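Local coordinates for protein member of s1p family of ribosomal proteins (Pyrococcus furiosus, PDB 5YH1) that probably acts as an exonuclease of the DHH family, this chain being the manganese-binding DHH portion of a longer protein, at residues I59-A64 with P105-E110; A203-R208 with Y237-Y242; L253-E258 with G295-V300; I260-F265 with K301-K306; K306-V311 with S347-D352. One frame throughout, in Å; residues are numbered along the deposited sequence.

Contact 1 (I59-A64 with P105-E110)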
# COMPACT_ATOMS: atom_id res chain seq x y z
N ILE A 59 12.43 8.57 17.49
CA ILE A 59 11.39 8.56 16.47
C ILE A 59 10.56 9.82 16.64
O ILE A 59 10.01 10.06 17.71
CB ILE A 59 10.40 7.39 16.62
CG1 ILE A 59 11.12 6.07 16.69
CG2 ILE A 59 9.42 7.38 15.45
CD1 ILE A 59 10.17 4.95 17.04
N LEU A 60 10.47 10.60 15.57
CA LEU A 60 9.63 11.78 15.54
C LEU A 60 8.45 11.56 14.59
O LEU A 60 8.63 11.43 13.38
CB LEU A 60 10.45 13.02 15.14
CG LEU A 60 9.82 14.38 15.46
CD1 LEU A 60 10.86 15.47 15.43
CD2 LEU A 60 8.70 14.72 14.49
N ARG A 61 7.25 11.51 15.15
CA ARG A 61 6.00 11.41 14.40
C ARG A 61 5.36 12.78 14.34
O ARG A 61 5.28 13.46 15.36
CB ARG A 61 5.02 10.48 15.10
CG ARG A 61 5.29 9.01 14.89
CD ARG A 61 4.42 8.48 13.77
NE ARG A 61 4.82 7.14 13.36
CZ ARG A 61 4.58 6.63 12.16
NH1 ARG A 61 3.93 7.34 11.25
NH2 ARG A 61 4.98 5.40 11.88
N HIS A 62 4.88 13.17 13.16
CA HIS A 62 4.16 14.43 12.99
C HIS A 62 3.01 14.31 12.01
O HIS A 62 3.07 13.55 11.04
CB HIS A 62 5.11 15.56 12.56
CG HIS A 62 5.69 15.38 11.19
ND1 HIS A 62 4.99 15.68 10.04
CD2 HIS A 62 6.91 14.96 10.79
CE1 HIS A 62 5.74 15.43 8.99
NE2 HIS A 62 6.91 15.00 9.41
N HIS A 63 1.97 15.09 12.24
CA HIS A 63 0.86 15.19 11.31
C HIS A 63 1.36 15.67 9.94
O HIS A 63 2.30 16.47 9.87
CB HIS A 63 -0.20 16.13 11.86
CG HIS A 63 -1.47 16.11 11.07
ND1 HIS A 63 -1.92 17.22 10.37
CD2 HIS A 63 -2.36 15.13 10.83
CE1 HIS A 63 -3.05 16.91 9.75
NE2 HIS A 63 -3.34 15.65 10.02
N ALA A 64 0.74 15.16 8.88
CA ALA A 64 1.24 15.35 7.52
C ALA A 64 0.65 16.58 6.82
O ALA A 64 0.17 16.49 5.69
CB ALA A 64 0.96 14.10 6.68
N PRO A 105 -5.18 12.45 12.12
CA PRO A 105 -5.02 13.47 13.17
C PRO A 105 -4.81 12.87 14.57
O PRO A 105 -5.05 13.54 15.58
CB PRO A 105 -6.34 14.24 13.09
CG PRO A 105 -7.34 13.19 12.68
CD PRO A 105 -6.60 12.20 11.81
N PHE A 106 -4.36 11.63 14.64
CA PHE A 106 -3.98 11.02 15.90
C PHE A 106 -2.96 9.92 15.63
O PHE A 106 -2.73 9.55 14.48
CB PHE A 106 -5.22 10.50 16.65
CG PHE A 106 -5.92 9.35 15.97
CD1 PHE A 106 -6.81 9.58 14.93
CD2 PHE A 106 -5.71 8.04 16.39
CE1 PHE A 106 -7.47 8.52 14.32
CE2 PHE A 106 -6.37 6.98 15.78
CZ PHE A 106 -7.24 7.22 14.74
N TYR A 107 -2.34 9.43 16.70
CA TYR A 107 -1.33 8.39 16.60
C TYR A 107 -2.05 7.05 16.37
O TYR A 107 -2.41 6.36 17.31
CB TYR A 107 -0.48 8.41 17.87
CG TYR A 107 0.88 7.72 17.82
CD1 TYR A 107 1.37 7.12 16.65
CD2 TYR A 107 1.68 7.69 18.95
CE1 TYR A 107 2.61 6.50 16.64
CE2 TYR A 107 2.93 7.08 18.93
CZ TYR A 107 3.39 6.49 17.78
OH TYR A 107 4.63 5.89 17.78
N GLU A 108 -2.28 6.73 15.10
CA GLU A 108 -2.99 5.52 14.67
C GLU A 108 -2.29 4.25 15.10
O GLU A 108 -1.07 4.22 15.15
CB GLU A 108 -3.01 5.44 13.15
CG GLU A 108 -4.16 6.12 12.49
CD GLU A 108 -4.13 5.87 11.00
OE1 GLU A 108 -5.09 5.29 10.48
OE2 GLU A 108 -3.13 6.23 10.36
N LEU A 109 -3.06 3.18 15.31
CA LEU A 109 -2.46 1.90 15.70
C LEU A 109 -1.52 1.36 14.64
O LEU A 109 -0.48 0.79 14.97
CB LEU A 109 -3.52 0.86 16.07
CG LEU A 109 -4.31 1.13 17.35
CD1 LEU A 109 -5.18 -0.06 17.71
CD2 LEU A 109 -3.38 1.46 18.51
N GLU A 110 -1.85 1.55 13.37
CA GLU A 110 -0.97 1.10 12.30
C GLU A 110 0.40 1.79 12.40
O GLU A 110 1.42 1.15 12.17
CB GLU A 110 -1.60 1.34 10.92
CG GLU A 110 -0.73 0.82 9.78
CD GLU A 110 -1.45 0.75 8.43
OE1 GLU A 110 -2.66 1.07 8.35
OE2 GLU A 110 -0.80 0.35 7.44

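Contact 2 (A203-R208 with Y237-Y242)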
# COMPACT_ATOMS: atom_id res chain seq x y z
N ALA A 203 7.34 24.01 18.20
CA ALA A 203 8.45 23.11 17.88
C ALA A 203 9.71 23.87 17.54
O ALA A 203 10.82 23.42 17.83
CB ALA A 203 8.06 22.18 16.75
N THR A 204 9.55 25.01 16.87
CA THR A 204 10.70 25.86 16.57
C THR A 204 11.33 26.36 17.87
O THR A 204 12.55 26.33 18.01
CB THR A 204 10.32 27.04 15.65
OG1 THR A 204 9.91 26.53 14.37
CG2 THR A 204 11.50 27.97 15.45
N GLU A 205 10.51 26.77 18.84
CA GLU A 205 11.06 27.23 20.13
C GLU A 205 11.74 26.06 20.86
O GLU A 205 12.87 26.20 21.32
CB GLU A 205 10.00 27.88 21.01
CG GLU A 205 9.31 29.10 20.40
CD GLU A 205 10.20 30.35 20.25
OE1 GLU A 205 11.38 30.34 20.65
OE2 GLU A 205 9.71 31.36 19.72
N VAL A 206 11.09 24.90 20.91
CA VAL A 206 11.74 23.72 21.50
C VAL A 206 13.07 23.46 20.80
O VAL A 206 14.09 23.21 21.47
CB VAL A 206 10.87 22.45 21.47
CG1 VAL A 206 11.68 21.24 21.93
CG2 VAL A 206 9.65 22.60 22.35
N ALA A 207 13.07 23.53 19.48
CA ALA A 207 14.30 23.29 18.71
C ALA A 207 15.44 24.23 19.11
O ALA A 207 16.60 23.83 19.14
CB ALA A 207 14.03 23.40 17.22
N ARG A 208 15.10 25.49 19.39
CA ARG A 208 16.10 26.47 19.83
C ARG A 208 16.71 26.08 21.18
O ARG A 208 17.91 26.26 21.39
CB ARG A 208 15.49 27.88 19.90
CG ARG A 208 15.13 28.47 18.54
CD ARG A 208 14.41 29.81 18.65
NE ARG A 208 15.19 30.75 19.46
CZ ARG A 208 14.96 31.03 20.75
NH1 ARG A 208 13.94 30.50 21.42
NH2 ARG A 208 15.77 31.86 21.38
N TYR A 237 1.94 37.28 14.23
CA TYR A 237 2.23 38.54 13.56
C TYR A 237 3.63 39.02 13.89
O TYR A 237 4.25 39.67 13.07
CB TYR A 237 1.13 39.58 13.87
CG TYR A 237 -0.21 39.11 13.33
CD1 TYR A 237 -0.43 39.00 11.95
CD2 TYR A 237 -1.23 38.72 14.18
CE1 TYR A 237 -1.64 38.55 11.44
CE2 TYR A 237 -2.45 38.27 13.68
CZ TYR A 237 -2.65 38.18 12.31
OH TYR A 237 -3.85 37.74 11.81
N GLN A 238 4.16 38.62 15.04
CA GLN A 238 5.59 38.82 15.33
C GLN A 238 6.46 37.84 14.53
O GLN A 238 7.49 38.24 13.97
CB GLN A 238 5.88 38.64 16.82
CG GLN A 238 5.19 39.65 17.74
CD GLN A 238 5.42 39.34 19.20
OE1 GLN A 238 6.54 39.48 19.72
NE2 GLN A 238 4.38 38.89 19.89
N TYR A 239 6.08 36.56 14.51
CA TYR A 239 6.86 35.54 13.80
C TYR A 239 7.04 35.92 12.32
O TYR A 239 8.09 35.66 11.74
CB TYR A 239 6.21 34.15 13.92
CG TYR A 239 6.48 33.41 15.22
CD1 TYR A 239 7.78 33.12 15.62
CD2 TYR A 239 5.44 32.96 16.02
CE1 TYR A 239 8.04 32.42 16.79
CE2 TYR A 239 5.68 32.26 17.20
CZ TYR A 239 6.98 31.99 17.57
OH TYR A 239 7.25 31.31 18.75
N LEU A 240 6.03 36.52 11.72
CA LEU A 240 6.10 36.96 10.32
C LEU A 240 7.29 37.86 9.98
O LEU A 240 7.79 37.84 8.84
CB LEU A 240 4.82 37.72 9.94
CG LEU A 240 3.57 36.88 9.69
CD1 LEU A 240 2.39 37.83 9.45
CD2 LEU A 240 3.75 35.94 8.50
N GLU A 241 7.74 38.65 10.94
CA GLU A 241 8.87 39.55 10.73
C GLU A 241 10.16 38.80 10.39
O GLU A 241 10.98 39.29 9.61
CB GLU A 241 9.06 40.46 11.95
CG GLU A 241 7.97 41.52 12.06
CD GLU A 241 8.17 42.63 11.03
OE1 GLU A 241 9.11 43.44 11.22
OE2 GLU A 241 7.42 42.66 10.03
N TYR A 242 10.35 37.60 10.95
CA TYR A 242 11.54 36.80 10.64
C TYR A 242 11.52 36.27 9.20
O TYR A 242 12.57 36.08 8.59
CB TYR A 242 11.68 35.62 11.60
CG TYR A 242 11.95 36.03 13.02
CD1 TYR A 242 13.22 36.40 13.43
CD2 TYR A 242 10.93 36.03 13.96
CE1 TYR A 242 13.47 36.78 14.74
CE2 TYR A 242 11.17 36.40 15.26
CZ TYR A 242 12.43 36.78 15.65
OH TYR A 242 12.65 37.13 16.96

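Contact 3 (L253-E258 with G295-V300)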
# COMPACT_ATOMS: atom_id res chain seq x y z
N LEU A 253 4.55 33.02 1.58
CA LEU A 253 4.28 32.04 2.62
C LEU A 253 3.08 31.18 2.25
O LEU A 253 3.11 29.98 2.43
CB LEU A 253 4.06 32.72 3.98
CG LEU A 253 5.33 33.40 4.52
CD1 LEU A 253 5.02 34.38 5.64
CD2 LEU A 253 6.34 32.36 4.99
N LYS A 254 2.03 31.81 1.73
CA LYS A 254 0.84 31.08 1.28
C LYS A 254 1.13 30.07 0.16
O LYS A 254 0.59 28.97 0.16
CB LYS A 254 -0.24 32.04 0.83
CG LYS A 254 -0.96 32.68 2.01
CD LYS A 254 -1.99 33.69 1.56
CE LYS A 254 -2.89 34.09 2.73
NZ LYS A 254 -3.38 35.49 2.58
N LYS A 255 1.99 30.47 -0.78
CA LYS A 255 2.39 29.61 -1.88
C LYS A 255 3.17 28.42 -1.35
O LYS A 255 2.92 27.29 -1.78
CB LYS A 255 3.29 30.36 -2.87
CG LYS A 255 2.61 31.42 -3.73
CD LYS A 255 3.69 32.05 -4.62
CE LYS A 255 3.13 32.80 -5.82
NZ LYS A 255 2.15 33.82 -5.39
N ILE A 256 4.11 28.68 -0.44
CA ILE A 256 4.88 27.63 0.22
C ILE A 256 3.96 26.63 0.93
O ILE A 256 4.11 25.41 0.75
CB ILE A 256 5.93 28.20 1.19
CG1 ILE A 256 7.06 28.85 0.40
CG2 ILE A 256 6.50 27.10 2.09
CD1 ILE A 256 8.01 29.69 1.23
N ALA A 257 3.01 27.13 1.71
CA ALA A 257 2.07 26.23 2.40
C ALA A 257 1.26 25.38 1.42
O ALA A 257 1.07 24.18 1.64
CB ALA A 257 1.14 27.02 3.31
N GLU A 258 0.78 26.01 0.34
CA GLU A 258 -0.02 25.29 -0.65
C GLU A 258 0.82 24.24 -1.37
O GLU A 258 0.33 23.14 -1.66
CB GLU A 258 -0.65 26.24 -1.67
CG GLU A 258 -1.74 27.14 -1.08
CD GLU A 258 -3.07 26.45 -0.82
OE1 GLU A 258 -3.24 25.25 -1.14
OE2 GLU A 258 -3.97 27.11 -0.29
N GLY A 295 7.91 26.44 -9.88
CA GLY A 295 7.48 25.35 -10.75
C GLY A 295 6.16 24.73 -10.33
O GLY A 295 5.30 24.44 -11.17
N ILE A 296 5.98 24.54 -9.02
CA ILE A 296 4.86 23.75 -8.51
C ILE A 296 3.62 24.60 -8.26
O ILE A 296 2.51 24.19 -8.58
CB ILE A 296 5.26 22.97 -7.23
CG1 ILE A 296 6.37 21.96 -7.56
CG2 ILE A 296 4.06 22.26 -6.61
CD1 ILE A 296 7.11 21.42 -6.35
N TYR A 297 3.79 25.80 -7.69
CA TYR A 297 2.63 26.58 -7.27
C TYR A 297 1.59 26.86 -8.37
O TYR A 297 0.40 26.71 -8.14
CB TYR A 297 3.01 27.88 -6.54
CG TYR A 297 1.76 28.62 -6.16
CD1 TYR A 297 1.00 28.22 -5.06
CD2 TYR A 297 1.27 29.66 -6.95
CE1 TYR A 297 -0.18 28.86 -4.74
CE2 TYR A 297 0.10 30.31 -6.63
CZ TYR A 297 -0.62 29.91 -5.53
OH TYR A 297 -1.79 30.57 -5.23
N PRO A 298 2.03 27.27 -9.59
CA PRO A 298 1.05 27.50 -10.68
C PRO A 298 0.20 26.26 -10.99
O PRO A 298 -1.00 26.36 -11.23
CB PRO A 298 1.94 27.85 -11.88
CG PRO A 298 3.19 28.41 -11.28
CD PRO A 298 3.41 27.61 -10.01
N GLU A 299 0.83 25.11 -10.96
CA GLU A 299 0.17 23.83 -11.16
C GLU A 299 -0.87 23.60 -10.06
O GLU A 299 -2.00 23.21 -10.35
CB GLU A 299 1.26 22.76 -11.19
CG GLU A 299 0.89 21.30 -11.03
CD GLU A 299 2.14 20.43 -11.00
OE1 GLU A 299 3.17 20.81 -11.61
OE2 GLU A 299 2.10 19.37 -10.34
N VAL A 300 -0.51 23.89 -8.82
CA VAL A 300 -1.44 23.76 -7.70
C VAL A 300 -2.62 24.71 -7.84
O VAL A 300 -3.77 24.32 -7.64
CB VAL A 300 -0.74 24.03 -6.34
CG1 VAL A 300 -1.73 23.93 -5.19
CG2 VAL A 300 0.40 23.05 -6.14

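Contact 4 (I260-F265 with K301-K306)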
# COMPACT_ATOMS: atom_id res chain seq x y z
N ILE A 260 3.49 22.65 -0.06
CA ILE A 260 3.75 21.55 0.88
C ILE A 260 2.57 20.59 0.95
O ILE A 260 2.75 19.37 0.85
CB ILE A 260 4.10 22.06 2.29
CG1 ILE A 260 5.47 22.74 2.27
CG2 ILE A 260 4.10 20.91 3.28
CD1 ILE A 260 5.75 23.60 3.49
N ASP A 261 1.36 21.13 1.12
CA ASP A 261 0.16 20.30 1.24
C ASP A 261 -0.13 19.51 -0.04
O ASP A 261 -0.67 18.41 0.02
CB ASP A 261 -1.06 21.15 1.62
CG ASP A 261 -0.96 21.76 3.03
OD1 ASP A 261 -0.24 21.22 3.90
OD2 ASP A 261 -1.62 22.78 3.28
N HIS A 262 0.24 20.08 -1.19
CA HIS A 262 0.06 19.41 -2.48
C HIS A 262 1.08 18.28 -2.63
O HIS A 262 0.70 17.13 -2.80
CB HIS A 262 0.20 20.43 -3.63
CG HIS A 262 0.12 19.82 -4.99
ND1 HIS A 262 1.23 19.33 -5.65
CD2 HIS A 262 -0.93 19.66 -5.83
CE1 HIS A 262 0.86 18.88 -6.84
NE2 HIS A 262 -0.44 19.07 -6.97
N GLU A 263 2.36 18.60 -2.52
CA GLU A 263 3.40 17.58 -2.62
C GLU A 263 3.21 16.45 -1.59
O GLU A 263 3.38 15.27 -1.93
CB GLU A 263 4.81 18.19 -2.51
CG GLU A 263 5.15 19.21 -3.59
CD GLU A 263 4.97 18.69 -5.01
OE1 GLU A 263 3.88 18.91 -5.60
OE2 GLU A 263 5.91 18.07 -5.55
N ALA A 264 2.87 16.79 -0.35
CA ALA A 264 2.71 15.77 0.69
C ALA A 264 1.54 14.82 0.42
O ALA A 264 1.57 13.67 0.86
CB ALA A 264 2.56 16.41 2.07
N PHE A 265 0.52 15.31 -0.26
CA PHE A 265 -0.57 14.47 -0.72
C PHE A 265 -0.05 13.34 -1.61
O PHE A 265 -0.48 12.20 -1.50
CB PHE A 265 -1.62 15.31 -1.47
CG PHE A 265 -2.74 14.50 -2.06
CD1 PHE A 265 -3.89 14.23 -1.32
CD2 PHE A 265 -2.66 14.01 -3.36
CE1 PHE A 265 -4.92 13.49 -1.87
CE2 PHE A 265 -3.68 13.26 -3.91
CZ PHE A 265 -4.82 12.99 -3.16
N LYS A 301 -2.32 25.96 -8.19
CA LYS A 301 -3.35 26.97 -8.36
C LYS A 301 -4.31 26.59 -9.47
O LYS A 301 -5.52 26.78 -9.33
CB LYS A 301 -2.71 28.32 -8.68
CG LYS A 301 -3.70 29.44 -8.91
CD LYS A 301 -2.99 30.71 -9.33
CE LYS A 301 -3.92 31.91 -9.20
NZ LYS A 301 -3.46 33.06 -10.03
N GLU A 302 -3.78 26.08 -10.57
CA GLU A 302 -4.62 25.70 -11.69
C GLU A 302 -5.55 24.53 -11.33
O GLU A 302 -6.72 24.54 -11.70
CB GLU A 302 -3.78 25.35 -12.92
CG GLU A 302 -4.61 25.13 -14.18
CD GLU A 302 -3.75 24.78 -15.38
OE1 GLU A 302 -2.91 23.86 -15.28
OE2 GLU A 302 -3.92 25.43 -16.43
N LYS A 303 -5.04 23.54 -10.61
CA LYS A 303 -5.89 22.43 -10.16
C LYS A 303 -7.03 22.92 -9.29
O LYS A 303 -8.17 22.49 -9.46
CB LYS A 303 -5.10 21.40 -9.36
CG LYS A 303 -4.18 20.54 -10.18
CD LYS A 303 -3.50 19.53 -9.26
CE LYS A 303 -2.43 18.77 -10.01
NZ LYS A 303 -1.93 17.61 -9.21
N GLN A 304 -6.74 23.80 -8.34
CA GLN A 304 -7.78 24.32 -7.46
C GLN A 304 -8.84 25.10 -8.23
O GLN A 304 -10.03 24.91 -8.00
CB GLN A 304 -7.18 25.16 -6.34
CG GLN A 304 -6.35 24.34 -5.36
CD GLN A 304 -5.85 25.15 -4.17
OE1 GLN A 304 -6.32 26.25 -3.92
NE2 GLN A 304 -4.91 24.59 -3.42
N GLU A 305 -8.42 25.96 -9.15
CA GLU A 305 -9.36 26.74 -9.96
C GLU A 305 -10.23 25.86 -10.85
O GLU A 305 -11.43 26.10 -10.96
CB GLU A 305 -8.62 27.75 -10.84
CG GLU A 305 -8.05 28.90 -10.04
CD GLU A 305 -7.17 29.82 -10.86
OE1 GLU A 305 -6.69 29.43 -11.95
OE2 GLU A 305 -6.95 30.95 -10.39
N LYS A 306 -9.62 24.86 -11.46
CA LYS A 306 -10.33 23.91 -12.32
C LYS A 306 -11.39 23.16 -11.53
O LYS A 306 -12.54 23.08 -11.94
CB LYS A 306 -9.37 22.87 -12.92
CG LYS A 306 -9.32 22.84 -14.43
CD LYS A 306 -8.26 23.80 -14.97

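Contact 5 (K306-V311 with S347-D352)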
# COMPACT_ATOMS: atom_id res chain seq x y z
N LYS A 306 -9.62 24.86 -11.46
CA LYS A 306 -10.33 23.91 -12.32
C LYS A 306 -11.39 23.16 -11.53
O LYS A 306 -12.54 23.08 -11.94
CB LYS A 306 -9.37 22.87 -12.92
CG LYS A 306 -9.32 22.84 -14.43
CD LYS A 306 -8.26 23.80 -14.97
N VAL A 307 -10.99 22.59 -10.39
CA VAL A 307 -11.92 21.78 -9.61
C VAL A 307 -13.03 22.67 -9.05
O VAL A 307 -14.20 22.32 -9.10
CB VAL A 307 -11.19 20.94 -8.51
CG1 VAL A 307 -10.69 21.82 -7.37
CG2 VAL A 307 -12.11 19.86 -7.95
N LEU A 308 -12.68 23.86 -8.58
CA LEU A 308 -13.69 24.78 -8.07
C LEU A 308 -14.72 25.15 -9.14
O LEU A 308 -15.92 25.09 -8.89
CB LEU A 308 -13.02 26.03 -7.51
CG LEU A 308 -13.93 27.00 -6.76
CD1 LEU A 308 -14.63 26.30 -5.59
CD2 LEU A 308 -13.12 28.18 -6.27
N LYS A 309 -14.24 25.51 -10.33
CA LYS A 309 -15.14 25.84 -11.43
C LYS A 309 -16.12 24.71 -11.77
O LYS A 309 -17.29 24.97 -12.05
CB LYS A 309 -14.34 26.20 -12.68
CG LYS A 309 -15.20 26.77 -13.79
CD LYS A 309 -14.38 27.11 -15.01
CE LYS A 309 -15.29 27.57 -16.14
NZ LYS A 309 -14.49 27.91 -17.35
N ALA A 310 -15.66 23.47 -11.74
CA ALA A 310 -16.49 22.32 -12.07
C ALA A 310 -17.47 21.93 -10.95
O ALA A 310 -18.57 21.43 -11.24
CB ALA A 310 -15.62 21.13 -12.43
N VAL A 311 -17.08 22.15 -9.70
CA VAL A 311 -17.85 21.68 -8.54
C VAL A 311 -18.88 22.70 -8.03
O VAL A 311 -19.97 22.34 -7.58
CB VAL A 311 -16.91 21.27 -7.38
CG1 VAL A 311 -17.69 20.89 -6.14
CG2 VAL A 311 -16.04 20.10 -7.81
N SER A 347 -13.45 20.90 0.50
CA SER A 347 -14.41 21.63 1.32
C SER A 347 -13.85 22.99 1.74
O SER A 347 -14.58 23.97 1.80
CB SER A 347 -14.81 20.82 2.56
OG SER A 347 -13.73 20.76 3.48
N GLY A 348 -12.55 23.03 2.02
CA GLY A 348 -11.87 24.28 2.37
C GLY A 348 -11.84 25.27 1.22
O GLY A 348 -12.02 26.48 1.42
N ILE A 349 -11.62 24.76 0.01
CA ILE A 349 -11.56 25.60 -1.19
C ILE A 349 -12.94 26.19 -1.48
O ILE A 349 -13.05 27.35 -1.85
CB ILE A 349 -11.06 24.78 -2.40
CG1 ILE A 349 -9.57 24.48 -2.26
CG2 ILE A 349 -11.32 25.51 -3.71
CD1 ILE A 349 -9.12 23.32 -3.12
N ILE A 350 -13.98 25.37 -1.34
CA ILE A 350 -15.35 25.84 -1.52
C ILE A 350 -15.70 26.86 -0.43
O ILE A 350 -16.25 27.94 -0.72
CB ILE A 350 -16.35 24.67 -1.53
CG1 ILE A 350 -16.14 23.82 -2.80
CG2 ILE A 350 -17.79 25.17 -1.47
CD1 ILE A 350 -16.70 22.41 -2.70
N HIS A 351 -15.37 26.51 0.81
CA HIS A 351 -15.66 27.38 1.94
C HIS A 351 -14.98 28.75 1.78
O HIS A 351 -15.62 29.79 1.96
CB HIS A 351 -15.23 26.72 3.24
CG HIS A 351 -15.72 27.41 4.47
ND1 HIS A 351 -17.06 27.58 4.74
CD2 HIS A 351 -15.05 27.95 5.51
CE1 HIS A 351 -17.19 28.19 5.90
NE2 HIS A 351 -15.99 28.43 6.39
N ASP A 352 -13.69 28.74 1.42
CA ASP A 352 -12.94 29.98 1.17
C ASP A 352 -13.59 30.84 0.11
O ASP A 352 -13.62 32.06 0.23
CB ASP A 352 -11.50 29.68 0.73
CG ASP A 352 -10.65 29.15 1.85
OD1 ASP A 352 -11.05 29.26 3.03
OD2 ASP A 352 -9.57 28.60 1.54

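Contact 1 (I59-A64 with P105-E110)
R61 and Y107 cross at about a right angle, the aliphatic part of the arginine lying beside one corner of the phenol ring. R61 CD comes 3.9 Å from Y107 CE1, and R61 NE is almost as close to that same carbon at 4.0 Å; the guanidinium and ring planes are inclined 40° to each other, so the two groups do not stack. A bend at chi2 (-97°) turns the arginine chain aside after CG. What ties the pair together polarly is D115 on helix 109-126, whose OD2 forms a salt bridge with R61 NE and also hydrogen-bonds to Y107 OH. Strand 58-63 lies inside the five-stranded parallel sheet of the DHH domain, next to strand 97-102, and the 105-110 segment leads out of that neighbouring strand into helix 109-126. Its path is bent by an inverse gamma turn centred on Y107, with E108 following as the N-cap. At the other end of the contact H63 meets P105: the imidazole CD2 is 3.9 Å from P105 CA, an oblique apolar approach. H63 also packs on D137, a manganese ligand, and its side chain is about 6 Å, nearest atoms, from the bound manganese. Next to it, H62 ND1 donates a nearly straight bond to H63 O (2.8 Å, 173°), reaching the oxygen from above the carbonyl plane, while H62 NE2 is hydrogen-bonded to R99.

Contact 2 (A203-R208 with Y237-Y242)
E205 and Y239 carry this contact, their side chains coming from opposite directions to meet at a single hydrogen bond. Y239 OH donates to E205 OE2 over a short 2.6 Å, and OE2 receives it on its anti lone pair, the one away from the other carboxylate oxygen. OE2 lies near the plane of the phenol, at its edge, and the carboxylate is turned 43° against the ring. A bend at chi2 (-69°) in the glutamate brings the carboxylate to the hydroxyl. E205 CG also lies close, 3.4 Å from Y239 OH. The link spans helix 199-210 and helix 234-245 of the DHH fold, and between these two segments it is the one close contact; Y239 also rests on P222 of helix 221-229. OE2 has a second donor in the backbone N of L28. OE1 makes a salt bridge with R208 NH1 at 2.7 Å, one helical turn on, although as a hydrogen bond it is weak. Replacing E205 by an alanine would probably leave Y239 OH without this acceptor and R208 NH1 without this carboxylate, both in buried surroundings. R208 is further gripped by E215 and by the carbonyl oxygens of V25 and G26.

Contact 3 (L253-E258 with G295-V300)
A steep helix crossing joins helix 250-267 to helix 286-311: the local axes approach to 9.5 Å at 78°, and Y297 fills the crossing point. K255 lies over one face of its ring in a CH-pi contact, CG standing 3.6 Å from the Y297 ring centroid and only 5° off the normal. The lysine chain runs extended through CE, K255 CE ending 3.8 Å from Y297 CD2; the bend at chi4 (55°) only turns NZ aside. E258 comes to the ring edge instead, its CB 4.1 Å from Y297 CE1, and the same CB is 4.3 Å from V300 CG1. An alanine replacing Y297 would probably open a gap between the helices and set the K255 chain free to move. The E258 carboxylate turns to Q304 and to K345. Just beyond the tyrosine, P298 kinks helix 286-311. Helices 221-229 and 234-245 pack against L253, while E299 forms a salt bridge with R150 of the third subunit.

Contact 4 (I260-F265 with K301-K306)
A lysine ammonium donates to a ring nitrogen of a histidine here, at the ring's edge: K303 NZ bonds to H262 NE2 at 3.1 Å, and it lies close to the imidazole plane, 13° out of it. With NE2 accepting, the opposite nitrogen is the donor, and H262 ND1 gives its hydrogen to E263 OE1 at 2.7 Å, almost exactly in the ring plane. The pattern is consistent with a neutral imidazole bearing its hydrogen on ND1. These two in-plane bonds fix the rotation of the ring. The lysine stretches out fully beyond CG to get there, crossing H262 at about a right angle, with K303 CE 3.6 Å from H262 NE2. The pair bridges helix 250-267 and helix 286-311 where they have diverged, the nearest CA atoms, those of H262 and K301, being 10.2 Å apart; long side chains, not backbones, close the distance. H262 sets its CG anti to the backbone N (chi1 176°), which directs the ring across towards helix 286-311. There it packs on V300, and Y340 meets it edge-to-face. The ammonium has a stronger partner in Y266 OH, and a glycerol, probably from the crystallisation liquor, also bonds to it. R150 of the third subunit packs on H262 and forms a salt bridge with E263 OE2.

Contact 5 (K306-V311 with S347-D352)
L308 runs out from helix 286-311 to lie against I349 and I350 of helix 343-358. Its CB begins at 4.2 Å from I349 CG2, and CG keeps about the same distance from that methyl. At the fork CD1 comes closest, 3.9 Å from I349 CG2, and also reaches I350 CG1 at 4.0 Å; CD2, the other branch, stays by I349 CG2 at 4.1 Å. One isoleucine methyl is therefore straddled by both leucine branches, while CD1 fits between the two isoleucines. The placement follows from CG being anti to the backbone N (chi1 -171°). One turn later V311 adds a second apolar touch, CG1 to I350 CD1 at 3.9 Å, those two side chains crossing at about a right angle. Only carbon meets carbon across the contact, and most of it is buried. The local helix axes pass 10.4 Å apart at a crossing angle of -73°. Helix 286-311 ends here, and helix 343-358 lies on the six-stranded mixed sheet of the C-terminal part: S347 and H351 face strands 364-369 and 373-378, V311 and I350 both reach I329 of strand 325-330, and F419 of the third subunit packs on V311.

From the N terminus, contact 1 closes a loop of 40 residues, returning through helix 66-86 and strand 97-102 to the edge of the manganese site. Contact 2 follows in series, a 28-residue, largely helical excursion holding helix 234-245 to helix 199-210. L240 and L253 pack together to join it to contact 3. Contacts 3 and 4 cross: their segments alternate along helices 250-267 and 286-311, and the E258–Q304 bond ties one to the other. Contact 5 opens at K306, shared with contact 4, and Q304 packs on I349 between the two; its second helix lies on the C-terminal mixed sheet. Helix 286-311 thus spans from helix 250-267 to that sheet.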